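Local coordinates for phosphatidylserine synthase (PDB 3HSI), which belongs to the phospholipase D superfamily, whose members build their core from paired alpha/beta domains, at residues L268-Q271 and K272-I276. Sequence-based numbering, arbitrary orientation.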
# COMPACT_ATOMS: atom_id res chain seq x y z
N LEU C 268 18.00 18.33 3.44
CA LEU C 268 17.99 19.66 2.82
C LEU C 268 18.91 20.63 3.51
O LEU C 268 19.29 21.61 2.90
CB LEU C 268 16.60 20.27 2.84
CG LEU C 268 15.61 19.66 1.87
CD1 LEU C 268 14.24 20.07 2.30
CD2 LEU C 268 15.93 20.14 0.47
N GLN C 269 19.22 20.40 4.78
CA GLN C 269 19.98 21.35 5.57
C GLN C 269 21.45 20.99 5.74
O GLN C 269 22.11 21.56 6.60
CB GLN C 269 19.35 21.52 6.97
CG GLN C 269 18.17 22.50 6.96
CD GLN C 269 18.65 23.92 6.69
OE1 GLN C 269 19.45 24.46 7.45
NE2 GLN C 269 18.16 24.52 5.60
N VAL C 270 21.95 20.05 4.96
CA VAL C 270 23.37 19.76 4.90
C VAL C 270 24.17 20.98 4.40
O VAL C 270 23.88 21.54 3.34
CB VAL C 270 23.64 18.55 4.00
CG1 VAL C 270 25.17 18.30 3.82
CG2 VAL C 270 22.95 17.33 4.57
N GLN C 271 25.17 21.40 5.17
CA GLN C 271 25.99 22.52 4.76
C GLN C 271 27.28 22.06 4.07
O GLN C 271 27.76 22.73 3.15
CB GLN C 271 26.33 23.42 5.96
CG GLN C 271 25.12 24.01 6.67
CD GLN C 271 24.25 24.85 5.74
OE1 GLN C 271 23.21 24.39 5.25
NE2 GLN C 271 24.67 26.09 5.50
N LYS C 272 27.82 20.93 4.52
CA LYS C 272 29.12 20.42 4.08
C LYS C 272 29.09 18.94 3.68
O LYS C 272 29.51 18.59 2.58
CB LYS C 272 30.17 20.62 5.18
CG LYS C 272 30.63 22.06 5.30
CD LYS C 272 31.68 22.20 6.37
CE LYS C 272 32.28 23.59 6.34
NZ LYS C 272 33.46 23.72 5.43
N LYS C 273 28.67 18.08 4.61
CA LYS C 273 28.77 16.63 4.39
C LYS C 273 27.59 15.88 5.00
O LYS C 273 27.12 16.22 6.08
CB LYS C 273 30.13 16.05 4.89
CG LYS C 273 30.22 14.52 4.73
CD LYS C 273 31.61 14.00 4.29
CE LYS C 273 31.89 12.62 4.88
NZ LYS C 273 32.35 12.79 6.34
N LEU C 274 27.11 14.90 4.26
CA LEU C 274 26.05 14.00 4.69
C LEU C 274 26.62 12.62 4.70
O LEU C 274 27.21 12.20 3.72
CB LEU C 274 24.89 14.04 3.69
CG LEU C 274 23.74 13.06 3.90
CD1 LEU C 274 23.10 13.32 5.26
CD2 LEU C 274 22.68 13.23 2.73
N VAL C 275 26.44 11.91 5.80
CA VAL C 275 26.79 10.50 5.84
C VAL C 275 25.52 9.71 6.05
O VAL C 275 24.70 10.07 6.87
CB VAL C 275 27.81 10.18 6.99
CG1 VAL C 275 28.20 8.69 6.98
CG2 VAL C 275 29.07 11.07 6.84
N ILE C 276 25.37 8.60 5.34
CA ILE C 276 24.18 7.77 5.46
C ILE C 276 24.61 6.33 5.56
O ILE C 276 25.51 5.88 4.83
CB ILE C 276 23.33 7.90 4.17
CG1 ILE C 276 22.87 9.34 3.94
CG2 ILE C 276 22.13 6.93 4.22
CD1 ILE C 276 22.31 9.56 2.48
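Val-270 reaches forward over the turn to Leu-274, its two methyls taking different partners. The bond from CA to CB points toward the strand, and from CB, CG1 is carried anti to the backbone N (chi1 175°) and comes down on the backbone of Lys-273, 3.6 Å from both Lys-273 N and Lys-273 C. CG2 instead faces Leu-274, four residues on, lying 3.9 Å from its CB and 4.1 Å from its CD1, and the two side chains cross at about a right angle. A branched valine suits this place because its short fork meets backbone and side chain at once. The turn joins helix 258-268 to strand 273-277 within the PLD-like domain, an alpha/beta unit in which this strand pairs parallel with 300-306 and antiparallel with 367-370. Leu-274, longer and wholly apolar, fits the buried interface between that sheet and helix 285-296, where it touches Ile-291 and Leu-294; Val-370 meets both apolar side chains. Around the bend the polar backbone is held by Asp-371: OD2 accepts from Gln-271 N, while OD1 takes the amides of both Lys-272 and Lys-273. Lys-272, being charged, suits this exposed corner, its CB 3.4 Å from Gln-271 C.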